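PDB 6CHJ: diacylglycerol O-acyltransferase from Marinobacter hydrocarbonoclasticus, which probably transfers the acyl group of an acyl-CoA to a 1,2-diacyl-sn-glycerol, giving triacylglycerol, and also makes wax esters. Local coordinates for residues 28-33 with 125-130; 39-44 with 119-124. All blocks are in the same frame, centred on the assembly; numbering follows the deposited sequence.

From the N terminus, the chain runs through strand 22-30, turns past Phe31 and Pro32 and enters helix 39-49. Much later it returns in strand 115-121, which closes interaction 2 by packing against that helix. A short loop then leads into strand 127-135, which pairs with strand 22-30 and closes interaction 1, so interaction 2 is nested inside the loop of interaction 1. Strands 115-121 and 127-135 are neighbours in one mixed sheet, joined here by the backbones of Ile120 and Ala129. Phe128 bridges the two contacts, its ring touching Leu119 while Val40 and Leu43 reach it from the helix. Interaction 1 joins two neighbouring strands of the sheet, and interaction 2 lays a helix on one face.

Interaction 1 (28-33 with 125-130); sequences LFSFPE and DRQFAL
Two antiparallel strands of the mixed sheet in the catalytic domain meet here, 22-30 near its C-terminal end and 127-135 at its start, the latter running on toward the family's HHxxxDG signature. Phe29 and Phe128 form the hydrogen-bonded pair. Phe29 N to Phe128 O spans 2.9 Å, almost straight and nearly along the C=O axis. The return bond, Phe128 N to Phe29 O, is 3.1 Å and bent to 145°, its donor lying above the carbonyl plane. Past the strand end, Phe31 N still reaches Arg126 O at 2.7 Å.

On one face of the sheet, Phe128 takes the crowded chi1 between its backbone N and carbonyl carbon (67°), which swings its ring beneath Phe29. Phe29 CB sits over that ring, 3.8 Å from its centroid, a CH-pi contact. The two rings are nearly parallel but slid apart, with little overlap, and Leu130 CG comes up at the edge of Phe29. Phe31 is gripped differently: Arg126 CB lies over its face, 3.9 Å from the centroid. The arginine chain then bends at chi3, so that Phe31 CD2 meets the guanidinium face 3.4 Å from CZ, the planes 72° apart. Arg126 NH2 is bonded to Ala35 O, which holds this end in place.

The opposite face is mixed, with Leu28 and Ala129 beside Ser30 and Gln127, and Ser30 OG bonds Glu396 on the next strand. Backbone bonds thus fix the register, while aromatic side chains fill the other face, Phe128 and Phe31 packing on Val40 of helix 39-49.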
loop_
_atom_site.group_PDB
_atom_site.type_symbol
_atom_site.label_atom_id
_atom_site.label_comp_id
_atom_site.label_asym_id
_atom_site.label_seq_id
_atom_site.Cartn_x
_atom_site.Cartn_y
_atom_site.Cartn_z
ATOM N N LEU B 28 -18.924 2.045 -9.607
ATOM C CA LEU B 28 -19.352 3.429 -9.508
ATOM C C LEU B 28 -20.867 3.466 -9.374
ATOM O O LEU B 28 -21.573 2.828 -10.162
ATOM C CB LEU B 28 -18.894 4.194 -10.741
ATOM C CG LEU B 28 -19.386 5.617 -10.917
ATOM C CD1 LEU B 28 -18.609 6.555 -9.983
ATOM C CD2 LEU B 28 -19.220 5.998 -12.382
ATOM N N PHE B 29 -21.368 4.178 -8.361
ATOM C CA PHE B 29 -22.799 4.276 -8.115
ATOM C C PHE B 29 -23.251 5.727 -8.134
ATOM O O PHE B 29 -22.455 6.658 -7.999
ATOM C CB PHE B 29 -23.223 3.696 -6.771
ATOM C CG PHE B 29 -22.811 2.283 -6.538
ATOM C CD1 PHE B 29 -23.671 1.241 -6.840
ATOM C CD2 PHE B 29 -21.599 1.997 -5.938
ATOM C CE1 PHE B 29 -23.312 -0.088 -6.585
ATOM C CE2 PHE B 29 -21.233 0.688 -5.690
ATOM C CZ PHE B 29 -22.094 -0.362 -6.021
ATOM N N SER B 30 -24.555 5.905 -8.294
ATOM C CA SER B 30 -25.180 7.198 -8.078
ATOM C C SER B 30 -25.859 7.200 -6.714
ATOM O O SER B 30 -26.219 6.139 -6.183
ATOM C CB SER B 30 -26.183 7.513 -9.188
ATOM O OG SER B 30 -25.512 8.048 -10.311
ATOM N N PHE B 31 -25.985 8.391 -6.129
ATOM C CA PHE B 31 -26.794 8.525 -4.923
ATOM C C PHE B 31 -28.186 7.957 -5.189
ATOM O O PHE B 31 -28.783 8.265 -6.233
ATOM C CB PHE B 31 -26.937 9.989 -4.494
ATOM C CG PHE B 31 -25.766 10.544 -3.723
ATOM C CD1 PHE B 31 -24.507 9.949 -3.792
ATOM C CD2 PHE B 31 -25.924 11.697 -2.946
ATOM C CE1 PHE B 31 -23.428 10.491 -3.103
ATOM C CE2 PHE B 31 -24.848 12.239 -2.251
ATOM C CZ PHE B 31 -23.599 11.628 -2.327
ATOM N N PRO B 32 -28.740 7.141 -4.290
ATOM C CA PRO B 32 -30.135 6.716 -4.471
ATOM C C PRO B 32 -31.038 7.943 -4.467
ATOM O O PRO B 32 -30.742 8.947 -3.811
ATOM C CB PRO B 32 -30.408 5.800 -3.268
ATOM C CG PRO B 32 -29.043 5.533 -2.636
ATOM C CD PRO B 32 -28.197 6.732 -2.984
ATOM N N GLU B 33 -32.121 7.875 -5.241
ATOM C CA GLU B 33 -32.977 9.047 -5.392
ATOM C C GLU B 33 -33.484 9.523 -4.037
ATOM O O GLU B 33 -33.969 8.730 -3.218
ATOM C CB GLU B 33 -34.152 8.754 -6.331
ATOM C CG GLU B 33 -35.034 9.983 -6.671
ATOM C CD GLU B 33 -34.244 11.270 -6.969
ATOM O OE1 GLU B 33 -34.168 11.669 -8.153
ATOM O OE2 GLU B 33 -33.728 11.908 -6.020
ATOM N N ASP B 125 -20.879 14.745 -8.744
ATOM C CA ASP B 125 -22.318 15.007 -8.877
ATOM C C ASP B 125 -23.140 13.853 -8.293
ATOM O O ASP B 125 -23.869 13.142 -8.984
ATOM C CB ASP B 125 -22.674 15.280 -10.340
ATOM C CG ASP B 125 -22.068 16.585 -10.867
ATOM O OD1 ASP B 125 -21.178 16.526 -11.746
ATOM O OD2 ASP B 125 -22.493 17.671 -10.415
ATOM N N ARG B 126 -23.004 13.683 -6.979
ATOM C CA ARG B 126 -23.836 12.760 -6.203
ATOM C C ARG B 126 -23.600 11.308 -6.630
ATOM O O ARG B 126 -24.532 10.523 -6.849
ATOM C CB ARG B 126 -25.323 13.152 -6.288
ATOM C CG ARG B 126 -25.649 14.527 -5.649
ATOM C CD ARG B 126 -27.151 14.921 -5.684
ATOM N NE ARG B 126 -28.023 13.862 -5.185
ATOM C CZ ARG B 126 -28.438 13.768 -3.925
ATOM N NH1 ARG B 126 -28.041 14.669 -3.024
ATOM N NH2 ARG B 126 -29.227 12.756 -3.558
ATOM N N GLN B 127 -22.323 10.947 -6.726
ATOM C CA GLN B 127 -21.910 9.570 -6.919
ATOM C C GLN B 127 -20.944 9.175 -5.812
ATOM O O GLN B 127 -20.331 10.027 -5.168
ATOM C CB GLN B 127 -21.252 9.380 -8.289
ATOM C CG GLN B 127 -22.051 9.977 -9.429
ATOM C CD GLN B 127 -21.841 9.242 -10.747
ATOM O OE1 GLN B 127 -22.458 8.203 -10.999
ATOM N NE2 GLN B 127 -20.979 9.788 -11.598
ATOM N N PHE B 128 -20.822 7.865 -5.599
ATOM C CA PHE B 128 -19.777 7.298 -4.766
ATOM C C PHE B 128 -19.207 6.058 -5.460
ATOM O O PHE B 128 -19.718 5.616 -6.496
ATOM C CB PHE B 128 -20.305 6.985 -3.363
ATOM C CG PHE B 128 -21.318 5.883 -3.315
ATOM C CD1 PHE B 128 -20.951 4.617 -2.891
ATOM C CD2 PHE B 128 -22.637 6.126 -3.642
ATOM C CE1 PHE B 128 -21.864 3.590 -2.832
ATOM C CE2 PHE B 128 -23.572 5.107 -3.579
ATOM C CZ PHE B 128 -23.181 3.834 -3.166
ATOM N N ALA B 129 -18.138 5.490 -4.880
ATOM C CA ALA B 129 -17.431 4.381 -5.512
ATOM C C ALA B 129 -17.086 3.297 -4.498
ATOM O O ALA B 129 -16.870 3.565 -3.314
ATOM C CB ALA B 129 -16.139 4.842 -6.209
ATOM N N LEU B 130 -17.031 2.060 -4.976
ATOM C CA LEU B 130 -16.465 0.958 -4.211
ATOM C C LEU B 130 -15.243 0.461 -4.964
ATOM O O LEU B 130 -15.354 0.065 -6.132
ATOM C CB LEU B 130 -17.455 -0.190 -4.011
ATOM C CG LEU B 130 -18.466 -0.178 -2.876
ATOM C CD1 LEU B 130 -18.934 -1.605 -2.650
ATOM C CD2 LEU B 130 -17.924 0.466 -1.574
#

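Interaction 2 (39-44 with 119-124); sequences YVAQLA and LIEGLK
Glu121 OE2 is gripped by one hydrogen bond, and its partner belongs to another chain: Thr89 OG1 of the second subunit. The glutamate gets there with CG in the crowded position between its backbone N and carbonyl carbon (chi1 80°) and an extended chain beyond. OE1 passes alongside the helix, 4.2 Å from Ala41 CB, and Ala41 itself packs on the same Thr89, so this edge of the contact lies at the dimer interface. The carboxylate is thus held from across the subunit boundary rather than by the helix.

Helix 39-49 lies over strand 115-121, running roughly antiparallel to it at 155° with the short axes 8.8 Å apart, as one layer of an alpha/beta sandwich. Helix 93-105 covers the other face, touching Ile120. No hydrogen bond joins 39-44 to 119-124; apolar carbons make the contact. Val40 CG1, anti to its backbone N, points toward the strand between Leu119 and Glu121, 3.8 Å from both Leu119 CD1 and Glu121 CB. Leu119 also carries its CG anti to the backbone N (chi1 172°), which lifts both methyls toward the helix. Its CD2 touches both Leu43 CG, at 3.9 Å, and Ala44 CB, at 3.8 Å. At Ala44 the leucine comes close to the helix backbone, CD2 3.7 Å from Ala44 N. Phe84 on strand 82-86 closes in beside Val40 and Ala44.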
loop_
_atom_site.group_PDB
_atom_site.type_symbol
_atom_site.label_atom_id
_atom_site.label_comp_id
_atom_site.label_asym_id
_atom_site.label_seq_id
_atom_site.Cartn_x
_atom_site.Cartn_y
_atom_site.Cartn_z
ATOM N N TYR B 39 -24.881 11.408 2.087
ATOM C CA TYR B 39 -25.328 10.011 2.064
ATOM C C TYR B 39 -24.181 9.017 2.206
ATOM O O TYR B 39 -24.382 7.919 2.743
ATOM C CB TYR B 39 -26.097 9.707 0.771
ATOM C CG TYR B 39 -26.261 8.222 0.504
ATOM C CD1 TYR B 39 -27.132 7.451 1.262
ATOM C CD2 TYR B 39 -25.522 7.586 -0.494
ATOM C CE1 TYR B 39 -27.284 6.088 1.023
ATOM C CE2 TYR B 39 -25.655 6.223 -0.734
ATOM C CZ TYR B 39 -26.538 5.476 0.027
ATOM O OH TYR B 39 -26.672 4.115 -0.205
ATOM N N VAL B 40 -22.985 9.343 1.719
ATOM C CA VAL B 40 -21.924 8.342 1.779
ATOM C C VAL B 40 -21.423 8.199 3.215
ATOM O O VAL B 40 -21.303 7.080 3.732
ATOM C CB VAL B 40 -20.789 8.659 0.786
ATOM C CG1 VAL B 40 -19.857 7.472 0.662
ATOM C CG2 VAL B 40 -21.374 8.972 -0.599
ATOM N N ALA B 41 -21.201 9.327 3.905
ATOM C CA ALA B 41 -20.787 9.246 5.307
ATOM C C ALA B 41 -21.794 8.451 6.137
ATOM O O ALA B 41 -21.400 7.625 6.976
ATOM C CB ALA B 41 -20.576 10.643 5.879
ATOM N N GLN B 42 -23.098 8.647 5.881
ATOM C CA GLN B 42 -24.121 7.797 6.495
ATOM C C GLN B 42 -23.894 6.327 6.160
ATOM O O GLN B 42 -24.041 5.454 7.024
ATOM C CB GLN B 42 -25.523 8.213 6.030
ATOM C CG GLN B 42 -25.886 9.659 6.277
ATOM C CD GLN B 42 -27.312 9.870 6.761
ATOM O OE1 GLN B 42 -28.278 9.781 5.988
ATOM N NE2 GLN B 42 -27.449 10.172 8.049
ATOM N N LEU B 43 -23.561 6.035 4.893
ATOM C CA LEU B 43 -23.376 4.646 4.472
ATOM C C LEU B 43 -22.182 4.010 5.176
ATOM O O LEU B 43 -22.247 2.855 5.633
ATOM C CB LEU B 43 -23.200 4.572 2.953
ATOM C CG LEU B 43 -22.831 3.189 2.400
ATOM C CD1 LEU B 43 -23.781 2.129 2.927
ATOM C CD2 LEU B 43 -22.803 3.184 0.855
ATOM N N ALA B 44 -21.062 4.739 5.238
ATOM C CA ALA B 44 -19.879 4.181 5.879
ATOM C C ALA B 44 -20.197 3.784 7.308
ATOM O O ALA B 44 -19.772 2.722 7.776
ATOM C CB ALA B 44 -18.727 5.184 5.831
ATOM N N LEU B 119 -14.684 2.291 0.344
ATOM C CA LEU B 119 -15.783 3.183 0.011
ATOM C C LEU B 119 -15.235 4.598 -0.140
ATOM O O LEU B 119 -14.724 5.183 0.822
ATOM C CB LEU B 119 -16.873 3.110 1.081
ATOM C CG LEU B 119 -18.041 4.106 1.048
ATOM C CD1 LEU B 119 -18.819 3.921 -0.237
ATOM C CD2 LEU B 119 -18.956 3.939 2.290
ATOM N N ILE B 120 -15.362 5.154 -1.342
ATOM C CA ILE B 120 -14.793 6.450 -1.700
ATOM C C ILE B 120 -15.925 7.471 -1.808
ATOM O O ILE B 120 -16.875 7.278 -2.581
ATOM C CB ILE B 120 -14.008 6.377 -3.021
ATOM C CG1 ILE B 120 -12.979 5.221 -2.999
ATOM C CG2 ILE B 120 -13.353 7.726 -3.322
ATOM C CD1 ILE B 120 -12.691 4.635 -4.382
ATOM N N GLU B 121 -15.812 8.559 -1.048
ATOM C CA GLU B 121 -16.694 9.717 -1.102
ATOM C C GLU B 121 -15.944 10.849 -1.791
ATOM O O GLU B 121 -14.817 10.677 -2.262
ATOM C CB GLU B 121 -17.176 10.130 0.307
ATOM C CG GLU B 121 -16.167 10.966 1.139
ATOM C CD GLU B 121 -16.829 11.811 2.266
ATOM O OE1 GLU B 121 -17.945 11.471 2.713
ATOM O OE2 GLU B 121 -16.215 12.810 2.723
ATOM N N GLY B 122 -16.592 12.011 -1.873
ATOM C CA GLY B 122 -16.018 13.164 -2.541
ATOM C C GLY B 122 -16.146 13.182 -4.050
ATOM O O GLY B 122 -15.498 14.008 -4.697
ATOM N N LEU B 123 -16.938 12.298 -4.642
ATOM C CA LEU B 123 -17.142 12.382 -6.081
ATOM C C LEU B 123 -18.137 13.498 -6.387
ATOM O O LEU B 123 -19.008 13.815 -5.574
ATOM C CB LEU B 123 -17.615 11.040 -6.636
ATOM C CG LEU B 123 -16.475 10.028 -6.851
ATOM C CD1 LEU B 123 -16.052 9.305 -5.550
ATOM C CD2 LEU B 123 -16.829 9.034 -7.934
ATOM N N LYS B 124 -17.985 14.111 -7.562
ATOM C CA LYS B 124 -18.668 15.361 -7.880
ATOM C C LYS B 124 -20.186 15.302 -7.759
ATOM O O LYS B 124 -20.745 15.794 -6.773
ATOM C CB LYS B 124 -18.278 15.841 -9.283
ATOM C CG LYS B 124 -17.487 17.137 -9.217
ATOM C CD LYS B 124 -16.994 17.649 -10.562
ATOM C CE LYS B 124 -16.359 19.051 -10.386
ATOM N NZ LYS B 124 -15.322 19.405 -11.421
#